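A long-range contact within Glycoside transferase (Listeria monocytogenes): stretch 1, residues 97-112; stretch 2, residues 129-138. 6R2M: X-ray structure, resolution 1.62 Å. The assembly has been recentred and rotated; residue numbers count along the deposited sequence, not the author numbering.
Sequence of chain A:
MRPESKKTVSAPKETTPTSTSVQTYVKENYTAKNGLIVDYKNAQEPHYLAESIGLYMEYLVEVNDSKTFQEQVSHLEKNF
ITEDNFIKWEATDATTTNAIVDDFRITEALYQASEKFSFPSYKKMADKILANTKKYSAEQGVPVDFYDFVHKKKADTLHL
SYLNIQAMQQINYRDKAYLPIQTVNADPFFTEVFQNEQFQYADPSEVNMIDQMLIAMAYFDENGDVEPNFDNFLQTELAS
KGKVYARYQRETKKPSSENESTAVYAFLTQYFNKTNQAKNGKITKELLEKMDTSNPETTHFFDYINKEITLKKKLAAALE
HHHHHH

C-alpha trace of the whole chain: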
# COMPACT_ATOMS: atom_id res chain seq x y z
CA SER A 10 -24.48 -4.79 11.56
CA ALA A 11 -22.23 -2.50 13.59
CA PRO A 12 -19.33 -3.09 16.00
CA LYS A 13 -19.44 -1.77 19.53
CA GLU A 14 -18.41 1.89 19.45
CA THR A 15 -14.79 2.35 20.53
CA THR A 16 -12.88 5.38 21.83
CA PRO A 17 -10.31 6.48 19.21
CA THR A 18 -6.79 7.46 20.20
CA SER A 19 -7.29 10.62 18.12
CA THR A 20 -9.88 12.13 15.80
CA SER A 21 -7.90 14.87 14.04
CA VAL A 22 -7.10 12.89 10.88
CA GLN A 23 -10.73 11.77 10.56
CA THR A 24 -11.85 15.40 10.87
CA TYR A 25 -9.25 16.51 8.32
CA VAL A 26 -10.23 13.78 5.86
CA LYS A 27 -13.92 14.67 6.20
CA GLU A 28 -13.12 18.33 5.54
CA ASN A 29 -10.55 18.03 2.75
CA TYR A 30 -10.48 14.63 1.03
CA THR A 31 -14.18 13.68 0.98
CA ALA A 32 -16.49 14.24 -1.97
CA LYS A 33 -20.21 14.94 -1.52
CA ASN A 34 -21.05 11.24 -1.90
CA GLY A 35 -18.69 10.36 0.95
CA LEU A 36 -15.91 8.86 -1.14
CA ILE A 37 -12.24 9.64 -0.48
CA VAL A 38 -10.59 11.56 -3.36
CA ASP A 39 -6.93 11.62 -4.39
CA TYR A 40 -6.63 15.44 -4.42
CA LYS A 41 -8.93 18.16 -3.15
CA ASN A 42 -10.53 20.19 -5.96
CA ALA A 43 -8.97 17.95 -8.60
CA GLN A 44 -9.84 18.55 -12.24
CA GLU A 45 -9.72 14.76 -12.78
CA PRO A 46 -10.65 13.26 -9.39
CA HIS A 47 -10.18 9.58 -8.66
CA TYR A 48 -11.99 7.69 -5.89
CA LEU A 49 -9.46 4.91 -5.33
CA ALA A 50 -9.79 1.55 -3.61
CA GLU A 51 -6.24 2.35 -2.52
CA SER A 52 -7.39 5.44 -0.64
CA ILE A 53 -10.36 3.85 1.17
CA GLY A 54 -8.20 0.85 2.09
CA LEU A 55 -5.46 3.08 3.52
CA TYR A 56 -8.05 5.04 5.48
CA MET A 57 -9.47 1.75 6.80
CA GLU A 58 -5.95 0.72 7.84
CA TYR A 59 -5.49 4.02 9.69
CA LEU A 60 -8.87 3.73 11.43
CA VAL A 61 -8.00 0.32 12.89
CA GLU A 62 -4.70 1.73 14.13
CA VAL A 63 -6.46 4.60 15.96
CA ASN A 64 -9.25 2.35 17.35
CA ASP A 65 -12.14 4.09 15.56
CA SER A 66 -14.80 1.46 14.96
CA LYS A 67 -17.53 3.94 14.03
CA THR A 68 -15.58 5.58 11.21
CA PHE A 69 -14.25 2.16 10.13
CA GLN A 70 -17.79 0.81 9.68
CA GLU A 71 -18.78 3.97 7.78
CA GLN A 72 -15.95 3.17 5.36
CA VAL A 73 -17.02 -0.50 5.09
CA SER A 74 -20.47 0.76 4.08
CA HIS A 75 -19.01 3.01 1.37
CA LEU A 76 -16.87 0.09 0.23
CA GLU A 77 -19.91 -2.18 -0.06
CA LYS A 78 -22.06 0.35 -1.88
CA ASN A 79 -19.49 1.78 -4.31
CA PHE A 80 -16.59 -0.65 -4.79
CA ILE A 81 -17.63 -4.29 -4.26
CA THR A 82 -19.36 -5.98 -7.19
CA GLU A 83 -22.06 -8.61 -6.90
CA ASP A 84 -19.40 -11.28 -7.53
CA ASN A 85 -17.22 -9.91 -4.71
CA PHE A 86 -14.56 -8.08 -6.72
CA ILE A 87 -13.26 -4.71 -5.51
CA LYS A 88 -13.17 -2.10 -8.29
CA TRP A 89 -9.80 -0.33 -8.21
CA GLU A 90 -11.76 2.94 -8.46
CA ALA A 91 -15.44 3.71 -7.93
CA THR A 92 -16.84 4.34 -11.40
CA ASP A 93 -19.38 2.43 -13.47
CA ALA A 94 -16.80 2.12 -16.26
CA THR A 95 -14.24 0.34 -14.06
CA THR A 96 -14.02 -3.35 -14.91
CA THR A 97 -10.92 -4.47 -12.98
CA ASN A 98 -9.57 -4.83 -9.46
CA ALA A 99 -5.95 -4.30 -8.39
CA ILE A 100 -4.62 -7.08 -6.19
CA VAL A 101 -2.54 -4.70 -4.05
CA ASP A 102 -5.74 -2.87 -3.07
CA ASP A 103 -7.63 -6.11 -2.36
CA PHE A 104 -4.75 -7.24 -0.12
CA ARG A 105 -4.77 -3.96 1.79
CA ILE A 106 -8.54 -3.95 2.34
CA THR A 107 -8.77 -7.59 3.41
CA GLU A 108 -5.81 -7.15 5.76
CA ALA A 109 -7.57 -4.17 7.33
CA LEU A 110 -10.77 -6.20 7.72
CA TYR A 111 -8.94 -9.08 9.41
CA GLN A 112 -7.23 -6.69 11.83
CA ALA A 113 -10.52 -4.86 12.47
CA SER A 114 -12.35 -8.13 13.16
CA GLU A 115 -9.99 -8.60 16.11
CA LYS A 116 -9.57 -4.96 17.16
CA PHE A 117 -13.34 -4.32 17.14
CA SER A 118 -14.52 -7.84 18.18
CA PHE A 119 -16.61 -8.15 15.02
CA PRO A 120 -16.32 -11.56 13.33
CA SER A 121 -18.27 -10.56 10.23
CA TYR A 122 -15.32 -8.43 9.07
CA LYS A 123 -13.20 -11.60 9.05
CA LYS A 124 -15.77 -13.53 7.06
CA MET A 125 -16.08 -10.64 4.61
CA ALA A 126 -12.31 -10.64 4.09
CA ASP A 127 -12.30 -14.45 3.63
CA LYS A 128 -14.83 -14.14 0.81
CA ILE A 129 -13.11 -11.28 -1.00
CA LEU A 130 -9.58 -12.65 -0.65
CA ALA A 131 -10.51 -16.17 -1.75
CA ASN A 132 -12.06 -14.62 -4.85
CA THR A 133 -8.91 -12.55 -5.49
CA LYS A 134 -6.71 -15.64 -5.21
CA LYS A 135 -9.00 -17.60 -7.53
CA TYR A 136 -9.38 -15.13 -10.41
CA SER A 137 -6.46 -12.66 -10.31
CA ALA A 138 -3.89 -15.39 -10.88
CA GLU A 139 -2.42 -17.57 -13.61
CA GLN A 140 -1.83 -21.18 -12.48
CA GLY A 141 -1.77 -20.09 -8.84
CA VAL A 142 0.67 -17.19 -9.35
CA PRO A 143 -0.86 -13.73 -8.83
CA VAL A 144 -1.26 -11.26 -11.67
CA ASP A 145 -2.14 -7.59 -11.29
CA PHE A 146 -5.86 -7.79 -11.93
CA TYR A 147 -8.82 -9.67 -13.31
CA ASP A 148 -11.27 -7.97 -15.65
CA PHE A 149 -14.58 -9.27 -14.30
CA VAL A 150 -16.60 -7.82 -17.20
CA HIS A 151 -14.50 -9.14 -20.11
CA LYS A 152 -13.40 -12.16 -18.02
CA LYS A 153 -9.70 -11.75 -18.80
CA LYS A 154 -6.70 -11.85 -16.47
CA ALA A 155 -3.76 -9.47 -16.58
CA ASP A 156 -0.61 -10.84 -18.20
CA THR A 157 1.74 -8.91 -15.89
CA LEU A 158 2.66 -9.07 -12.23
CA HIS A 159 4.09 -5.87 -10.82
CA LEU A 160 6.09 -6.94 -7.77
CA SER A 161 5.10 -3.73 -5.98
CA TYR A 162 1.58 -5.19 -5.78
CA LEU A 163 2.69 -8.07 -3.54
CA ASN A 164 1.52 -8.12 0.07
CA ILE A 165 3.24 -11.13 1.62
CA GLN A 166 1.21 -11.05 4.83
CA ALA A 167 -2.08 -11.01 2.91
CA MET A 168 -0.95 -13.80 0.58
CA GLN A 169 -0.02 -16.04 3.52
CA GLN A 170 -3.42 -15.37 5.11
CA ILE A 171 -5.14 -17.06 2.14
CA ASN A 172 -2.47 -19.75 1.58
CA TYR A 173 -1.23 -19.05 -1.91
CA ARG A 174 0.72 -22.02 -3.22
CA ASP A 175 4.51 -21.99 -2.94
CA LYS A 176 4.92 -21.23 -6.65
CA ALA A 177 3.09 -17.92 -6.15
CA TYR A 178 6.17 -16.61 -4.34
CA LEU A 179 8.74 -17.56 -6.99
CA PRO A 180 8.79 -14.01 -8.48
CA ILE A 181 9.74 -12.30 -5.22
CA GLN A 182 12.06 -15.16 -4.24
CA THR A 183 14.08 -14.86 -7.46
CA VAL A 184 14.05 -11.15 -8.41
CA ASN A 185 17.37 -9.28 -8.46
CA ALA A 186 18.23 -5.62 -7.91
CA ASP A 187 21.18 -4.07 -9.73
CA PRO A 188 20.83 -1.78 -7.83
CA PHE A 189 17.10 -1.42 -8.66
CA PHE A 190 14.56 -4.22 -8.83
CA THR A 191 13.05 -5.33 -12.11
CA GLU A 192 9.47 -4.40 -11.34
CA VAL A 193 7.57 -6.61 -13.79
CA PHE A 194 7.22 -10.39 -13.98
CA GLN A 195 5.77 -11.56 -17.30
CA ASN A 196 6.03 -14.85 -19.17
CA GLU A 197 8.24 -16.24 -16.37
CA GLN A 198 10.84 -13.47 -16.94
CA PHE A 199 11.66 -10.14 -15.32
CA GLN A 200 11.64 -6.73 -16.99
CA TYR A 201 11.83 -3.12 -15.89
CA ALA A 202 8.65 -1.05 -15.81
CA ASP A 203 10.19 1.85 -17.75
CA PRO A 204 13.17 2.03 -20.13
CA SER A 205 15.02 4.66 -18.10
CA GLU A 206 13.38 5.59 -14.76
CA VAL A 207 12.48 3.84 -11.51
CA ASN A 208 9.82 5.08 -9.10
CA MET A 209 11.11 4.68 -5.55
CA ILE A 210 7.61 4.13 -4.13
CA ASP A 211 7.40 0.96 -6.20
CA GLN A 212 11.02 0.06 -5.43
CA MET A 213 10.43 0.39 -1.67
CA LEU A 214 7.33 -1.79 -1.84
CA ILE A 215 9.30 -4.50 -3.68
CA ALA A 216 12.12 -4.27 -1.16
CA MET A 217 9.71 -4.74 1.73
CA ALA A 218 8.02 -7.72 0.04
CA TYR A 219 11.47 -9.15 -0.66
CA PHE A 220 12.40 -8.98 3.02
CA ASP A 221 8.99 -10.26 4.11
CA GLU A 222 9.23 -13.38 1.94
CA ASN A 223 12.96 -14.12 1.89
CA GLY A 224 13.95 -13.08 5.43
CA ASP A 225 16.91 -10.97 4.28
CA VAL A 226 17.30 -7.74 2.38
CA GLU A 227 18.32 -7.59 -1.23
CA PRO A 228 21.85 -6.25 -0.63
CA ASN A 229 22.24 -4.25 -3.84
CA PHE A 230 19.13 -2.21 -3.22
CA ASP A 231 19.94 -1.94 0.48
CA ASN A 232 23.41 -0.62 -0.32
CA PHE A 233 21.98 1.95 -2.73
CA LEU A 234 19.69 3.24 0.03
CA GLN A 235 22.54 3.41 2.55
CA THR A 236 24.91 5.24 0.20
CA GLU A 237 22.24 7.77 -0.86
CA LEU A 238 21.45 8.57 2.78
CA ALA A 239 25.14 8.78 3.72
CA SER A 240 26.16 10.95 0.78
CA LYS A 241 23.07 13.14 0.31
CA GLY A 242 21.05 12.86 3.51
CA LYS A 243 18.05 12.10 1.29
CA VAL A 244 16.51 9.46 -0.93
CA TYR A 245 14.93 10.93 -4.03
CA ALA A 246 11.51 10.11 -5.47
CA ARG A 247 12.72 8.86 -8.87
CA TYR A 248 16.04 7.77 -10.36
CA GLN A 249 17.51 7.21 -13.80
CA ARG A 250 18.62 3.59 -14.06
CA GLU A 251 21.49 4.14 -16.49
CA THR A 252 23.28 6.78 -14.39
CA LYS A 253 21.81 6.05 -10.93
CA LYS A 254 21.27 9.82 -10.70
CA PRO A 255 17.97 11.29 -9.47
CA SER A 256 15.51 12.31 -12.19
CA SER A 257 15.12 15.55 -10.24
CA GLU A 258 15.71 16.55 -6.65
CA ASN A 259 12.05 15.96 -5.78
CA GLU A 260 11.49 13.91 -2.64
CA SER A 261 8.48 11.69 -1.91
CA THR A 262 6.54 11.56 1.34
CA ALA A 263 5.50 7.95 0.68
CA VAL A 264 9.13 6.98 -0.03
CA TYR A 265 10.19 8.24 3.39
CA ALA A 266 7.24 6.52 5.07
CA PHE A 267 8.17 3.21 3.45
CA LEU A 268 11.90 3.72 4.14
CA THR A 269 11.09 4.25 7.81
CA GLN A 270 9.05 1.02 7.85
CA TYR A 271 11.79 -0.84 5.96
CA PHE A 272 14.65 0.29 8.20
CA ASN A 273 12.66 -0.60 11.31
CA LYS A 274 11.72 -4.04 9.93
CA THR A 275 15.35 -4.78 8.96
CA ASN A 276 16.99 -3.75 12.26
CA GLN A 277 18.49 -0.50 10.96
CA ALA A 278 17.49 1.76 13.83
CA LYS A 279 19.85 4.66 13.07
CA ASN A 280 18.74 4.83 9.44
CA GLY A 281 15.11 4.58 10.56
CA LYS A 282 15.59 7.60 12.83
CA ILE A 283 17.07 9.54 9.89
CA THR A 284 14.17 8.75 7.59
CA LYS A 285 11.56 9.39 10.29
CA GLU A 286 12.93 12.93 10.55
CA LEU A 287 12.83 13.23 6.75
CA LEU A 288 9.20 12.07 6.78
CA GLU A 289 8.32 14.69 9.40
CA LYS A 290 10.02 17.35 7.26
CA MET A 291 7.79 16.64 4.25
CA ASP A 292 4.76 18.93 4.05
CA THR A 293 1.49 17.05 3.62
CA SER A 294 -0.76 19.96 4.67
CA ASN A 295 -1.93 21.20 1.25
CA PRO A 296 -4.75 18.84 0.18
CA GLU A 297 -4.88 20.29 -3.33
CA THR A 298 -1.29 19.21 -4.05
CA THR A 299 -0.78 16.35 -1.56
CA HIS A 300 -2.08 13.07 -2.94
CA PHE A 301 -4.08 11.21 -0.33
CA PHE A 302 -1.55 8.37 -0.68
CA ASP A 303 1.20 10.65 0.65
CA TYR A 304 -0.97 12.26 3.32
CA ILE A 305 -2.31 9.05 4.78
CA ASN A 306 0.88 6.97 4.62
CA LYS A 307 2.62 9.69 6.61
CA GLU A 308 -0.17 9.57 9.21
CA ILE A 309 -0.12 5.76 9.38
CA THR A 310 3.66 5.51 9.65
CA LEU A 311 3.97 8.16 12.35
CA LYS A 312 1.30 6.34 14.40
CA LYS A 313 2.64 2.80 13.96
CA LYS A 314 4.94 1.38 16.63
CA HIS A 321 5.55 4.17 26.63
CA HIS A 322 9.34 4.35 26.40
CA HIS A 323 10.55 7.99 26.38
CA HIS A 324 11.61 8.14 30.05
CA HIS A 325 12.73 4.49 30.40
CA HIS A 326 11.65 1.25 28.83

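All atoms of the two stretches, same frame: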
# COMPACT_ATOMS: atom_id res chain seq x y z
N THR A 97 -12.02 -3.71 -13.54
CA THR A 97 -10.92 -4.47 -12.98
C THR A 97 -10.73 -4.13 -11.51
O THR A 97 -11.12 -3.06 -11.04
CB THR A 97 -9.59 -4.19 -13.73
OG1 THR A 97 -9.39 -2.77 -13.80
CG2 THR A 97 -9.64 -4.71 -15.15
N ASN A 98 -10.10 -5.07 -10.80
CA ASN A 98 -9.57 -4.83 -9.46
C ASN A 98 -8.10 -4.42 -9.58
O ASN A 98 -7.58 -4.19 -10.68
CB ASN A 98 -9.72 -6.10 -8.61
CG ASN A 98 -8.82 -7.22 -9.10
OD1 ASN A 98 -8.58 -7.34 -10.30
ND2 ASN A 98 -8.29 -8.02 -8.18
N ALA A 99 -7.41 -4.33 -8.45
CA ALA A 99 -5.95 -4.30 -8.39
C ALA A 99 -5.57 -5.10 -7.16
O ALA A 99 -6.05 -4.78 -6.06
CB ALA A 99 -5.41 -2.86 -8.30
N ILE A 100 -4.77 -6.16 -7.32
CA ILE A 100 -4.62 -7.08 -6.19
C ILE A 100 -4.03 -6.38 -4.97
O ILE A 100 -4.38 -6.72 -3.84
CB ILE A 100 -3.79 -8.34 -6.55
CG1 ILE A 100 -2.34 -8.00 -6.94
CG2 ILE A 100 -4.53 -9.19 -7.57
CD1 ILE A 100 -1.49 -9.25 -7.25
N VAL A 101 -3.16 -5.39 -5.18
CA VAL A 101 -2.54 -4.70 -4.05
C VAL A 101 -3.60 -4.04 -3.18
O VAL A 101 -3.49 -4.02 -1.95
CB VAL A 101 -1.48 -3.69 -4.55
CG1 VAL A 101 -2.09 -2.60 -5.49
CG2 VAL A 101 -0.69 -3.09 -3.39
N ASP A 102 -4.67 -3.53 -3.81
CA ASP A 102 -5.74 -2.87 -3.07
C ASP A 102 -6.66 -3.88 -2.40
O ASP A 102 -7.17 -3.61 -1.29
CB ASP A 102 -6.53 -1.94 -4.00
CG ASP A 102 -5.65 -0.83 -4.59
OD1 ASP A 102 -4.71 -0.39 -3.89
OD2 ASP A 102 -5.87 -0.41 -5.74
N ASP A 103 -6.87 -5.05 -3.02
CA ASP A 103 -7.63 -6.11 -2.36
C ASP A 103 -6.90 -6.57 -1.11
O ASP A 103 -7.51 -6.75 -0.06
CB ASP A 103 -7.82 -7.32 -3.27
CG ASP A 103 -8.58 -7.02 -4.53
OD1 ASP A 103 -9.11 -5.90 -4.70
OD2 ASP A 103 -8.66 -7.95 -5.36
N PHE A 104 -5.58 -6.80 -1.24
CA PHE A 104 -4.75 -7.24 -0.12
C PHE A 104 -4.83 -6.26 1.04
O PHE A 104 -4.96 -6.66 2.20
CB PHE A 104 -3.29 -7.38 -0.57
CG PHE A 104 -3.01 -8.52 -1.51
CD1 PHE A 104 -3.82 -9.66 -1.54
CD2 PHE A 104 -1.92 -8.44 -2.37
CE1 PHE A 104 -3.53 -10.70 -2.41
CE2 PHE A 104 -1.62 -9.47 -3.23
CZ PHE A 104 -2.43 -10.61 -3.25
N ARG A 105 -4.74 -4.97 0.74
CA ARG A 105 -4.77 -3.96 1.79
C ARG A 105 -6.11 -3.96 2.51
O ARG A 105 -6.17 -3.92 3.74
CB ARG A 105 -4.47 -2.58 1.21
CG ARG A 105 -4.39 -1.52 2.30
CD ARG A 105 -4.20 -0.14 1.71
NE ARG A 105 -2.96 -0.06 0.92
CZ ARG A 105 -2.91 -0.05 -0.40
NH1 ARG A 105 -4.02 -0.14 -1.14
NH2 ARG A 105 -1.73 0.05 -1.00
N ILE A 106 -7.21 -4.02 1.75
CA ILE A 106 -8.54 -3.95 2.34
C ILE A 106 -8.81 -5.19 3.19
O ILE A 106 -9.33 -5.09 4.30
CB ILE A 106 -9.59 -3.75 1.24
CG1 ILE A 106 -9.54 -2.28 0.77
CG2 ILE A 106 -11.00 -4.08 1.73
CD1 ILE A 106 -10.21 -2.02 -0.59
N THR A 107 -8.50 -6.38 2.65
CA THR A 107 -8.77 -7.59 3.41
C THR A 107 -7.90 -7.67 4.65
O THR A 107 -8.38 -8.08 5.70
CB THR A 107 -8.59 -8.84 2.55
OG1 THR A 107 -7.26 -8.89 2.00
CG2 THR A 107 -9.61 -8.85 1.42
N GLU A 108 -6.64 -7.22 4.56
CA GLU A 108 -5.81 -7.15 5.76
C GLU A 108 -6.43 -6.24 6.80
O GLU A 108 -6.47 -6.58 7.99
CB GLU A 108 -4.40 -6.67 5.40
CG GLU A 108 -3.50 -7.79 4.92
CD GLU A 108 -3.27 -8.83 6.01
OE1 GLU A 108 -2.63 -8.49 7.03
OE2 GLU A 108 -3.73 -9.97 5.85
N ALA A 109 -6.95 -5.09 6.39
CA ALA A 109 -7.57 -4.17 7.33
C ALA A 109 -8.80 -4.80 7.98
O ALA A 109 -9.01 -4.67 9.18
CB ALA A 109 -7.92 -2.87 6.62
N LEU A 110 -9.59 -5.53 7.19
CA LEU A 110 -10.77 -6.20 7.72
C LEU A 110 -10.40 -7.28 8.73
O LEU A 110 -11.08 -7.42 9.76
CB LEU A 110 -11.58 -6.80 6.58
CG LEU A 110 -12.39 -5.79 5.76
CD1 LEU A 110 -12.84 -6.48 4.49
CD2 LEU A 110 -13.60 -5.26 6.52
N TYR A 111 -9.36 -8.07 8.45
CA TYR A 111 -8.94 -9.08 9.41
C TYR A 111 -8.50 -8.43 10.71
O TYR A 111 -8.88 -8.89 11.80
CB TYR A 111 -7.79 -9.92 8.83
CG TYR A 111 -8.21 -10.96 7.81
CD1 TYR A 111 -9.18 -11.91 8.10
CD2 TYR A 111 -7.61 -10.99 6.57
CE1 TYR A 111 -9.53 -12.86 7.17
CE2 TYR A 111 -7.96 -11.93 5.63
CZ TYR A 111 -8.92 -12.86 5.94
OH TYR A 111 -9.26 -13.80 5.00
N GLN A 112 -7.70 -7.37 10.62
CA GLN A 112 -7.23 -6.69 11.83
C GLN A 112 -8.39 -6.05 12.58
O GLN A 112 -8.44 -6.12 13.81
CB GLN A 112 -6.19 -5.63 11.47
CG GLN A 112 -4.92 -6.20 10.88
CD GLN A 112 -4.21 -7.14 11.84
OE1 GLN A 112 -3.80 -8.24 11.47
NE2 GLN A 112 -4.08 -6.71 13.08
N ILE A 129 -13.77 -12.11 0.00
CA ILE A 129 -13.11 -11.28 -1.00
C ILE A 129 -11.76 -11.88 -1.38
O ILE A 129 -11.43 -12.02 -2.56
CB ILE A 129 -12.96 -9.84 -0.48
CG1 ILE A 129 -14.32 -9.17 -0.38
CG2 ILE A 129 -12.07 -9.02 -1.42
CD1 ILE A 129 -14.29 -7.89 0.44
N LEU A 130 -10.96 -12.24 -0.37
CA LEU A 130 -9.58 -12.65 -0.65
C LEU A 130 -9.54 -13.99 -1.37
O LEU A 130 -8.69 -14.21 -2.24
CB LEU A 130 -8.77 -12.67 0.64
CG LEU A 130 -7.27 -12.90 0.55
CD1 LEU A 130 -6.65 -11.91 -0.41
CD2 LEU A 130 -6.64 -12.80 1.92
N ALA A 131 -10.44 -14.91 -1.01
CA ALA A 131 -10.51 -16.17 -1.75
C ALA A 131 -10.83 -15.92 -3.21
O ALA A 131 -10.24 -16.54 -4.11
CB ALA A 131 -11.54 -17.09 -1.10
N ASN A 132 -11.73 -14.97 -3.47
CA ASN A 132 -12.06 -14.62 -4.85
C ASN A 132 -10.86 -13.99 -5.56
O ASN A 132 -10.63 -14.27 -6.75
CB ASN A 132 -13.26 -13.68 -4.84
CG ASN A 132 -13.85 -13.48 -6.19
OD1 ASN A 132 -14.42 -14.41 -6.77
ND2 ASN A 132 -13.75 -12.26 -6.71
N THR A 133 -10.10 -13.14 -4.88
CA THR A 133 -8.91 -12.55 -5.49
C THR A 133 -7.89 -13.62 -5.85
O THR A 133 -7.30 -13.60 -6.94
CB THR A 133 -8.29 -11.53 -4.54
OG1 THR A 133 -9.18 -10.43 -4.37
CG2 THR A 133 -6.95 -11.04 -5.08
N LYS A 134 -7.64 -14.55 -4.94
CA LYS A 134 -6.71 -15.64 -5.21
C LYS A 134 -7.17 -16.49 -6.39
O LYS A 134 -6.34 -16.95 -7.19
CB LYS A 134 -6.55 -16.50 -3.96
CG LYS A 134 -5.75 -17.78 -4.16
CD LYS A 134 -5.71 -18.57 -2.85
CE LYS A 134 -5.31 -20.02 -3.06
NZ LYS A 134 -5.38 -20.73 -1.75
N LYS A 135 -8.48 -16.70 -6.50
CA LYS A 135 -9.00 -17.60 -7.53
C LYS A 135 -8.88 -16.99 -8.93
O LYS A 135 -8.44 -17.66 -9.88
CB LYS A 135 -10.46 -17.95 -7.22
CG LYS A 135 -11.14 -18.81 -8.29
CD LYS A 135 -12.52 -19.25 -7.82
CE LYS A 135 -13.20 -20.09 -8.89
NZ LYS A 135 -14.60 -20.43 -8.49
N TYR A 136 -9.24 -15.72 -9.08
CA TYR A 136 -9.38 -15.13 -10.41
C TYR A 136 -8.20 -14.26 -10.84
O TYR A 136 -7.88 -14.23 -12.03
CB TYR A 136 -10.67 -14.30 -10.48
CG TYR A 136 -11.90 -15.18 -10.53
CD1 TYR A 136 -12.24 -15.84 -11.70
CD2 TYR A 136 -12.67 -15.38 -9.40
CE1 TYR A 136 -13.35 -16.67 -11.75
CE2 TYR A 136 -13.80 -16.22 -9.44
CZ TYR A 136 -14.12 -16.85 -10.62
OH TYR A 136 -15.22 -17.67 -10.67
N SER A 137 -7.56 -13.55 -9.92
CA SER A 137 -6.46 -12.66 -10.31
C SER A 137 -5.11 -13.38 -10.24
O SER A 137 -4.16 -12.97 -9.58
CB SER A 137 -6.49 -11.40 -9.45
OG SER A 137 -5.76 -10.38 -10.11
N ALA A 138 -5.03 -14.49 -10.97
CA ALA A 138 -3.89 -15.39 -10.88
C ALA A 138 -3.84 -16.25 -12.13
O ALA A 138 -4.87 -16.53 -12.73
CB ALA A 138 -3.97 -16.29 -9.64

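This is a nearly antiparallel helix-to-helix contact, mostly apolar, with a single buried hydrogen bond between Thr133 and Asp103 tying the two stretches together. Helix 100-112 and helix 129-136 run at 156° between their N-to-C directions, and their axes approach to 10.0 Å, a spacing that leaves room for side chains of moderate size between the backbones. The antiparallel register is plain in the nearest alpha carbons: Ile100 CA lies 7.0 Å from Thr133 CA, and Thr107 CA lies 6.5 Å from Leu130 CA, so a step forward along one helix is a step back along the other.

On the first helix, Ile100, Asp103, Thr107 and Leu110 all direct their CA-to-CB bonds toward the partner, the three-and-four spacing that keeps one helical face in line. The second helix answers with Ile129, Leu130 and Thr133, and Ser137 follows just past its end.

The polar link is built in two steps. Thr133 OG1 donates to Asp103 OD2 at 2.7 Å, and the same carboxylate oxygen accepts from within its own stretch, Asn98 ND2 to Asp103 OD2 at 2.8 Å and nearly straight. Asn98 precedes the helix and reaches forward to it, so one buried acceptor joins the approach to the first helix, the helix itself and the neighbouring helix. Two donors on one oxygen help pay the cost of burying a charged group.

Thr133 uses its other branch differently: its methyl CG2 sits 3.9 Å from Ile100 CG2, so a single small residue supplies both a hydrogen bond and an apolar surface. Ile100 CG2 also comes within 3.1 Å of Ser137 OG, a tight packing contact; that hydroxyl finds its hydrogen bonding elsewhere in the structure.

Further along, Leu130 has the largest area covered by the opposite stretch, and its two methyls reach two different rings. Leu130 CD1 meets the edge of Phe104, 3.8 Å from CD1 of that ring, while Leu130 CD2 meets the edge of Tyr111, 4.0 Å from its CE2. Phe104 starts from a CA-to-CB bond that points away, yet its ring end comes nearer the partner helix.

Between these rings lies Thr107, whose short side chain suits the close backbone approach opposite Leu130. Its CG2 packs 3.8 Å from Ile129 CG2, and its hydroxyl lies close to carbonyl oxygens of its own helix, so the polar atom can be served locally even where it lies against the partner, with Thr107 OG1 3.9 Å from Leu130 CD1.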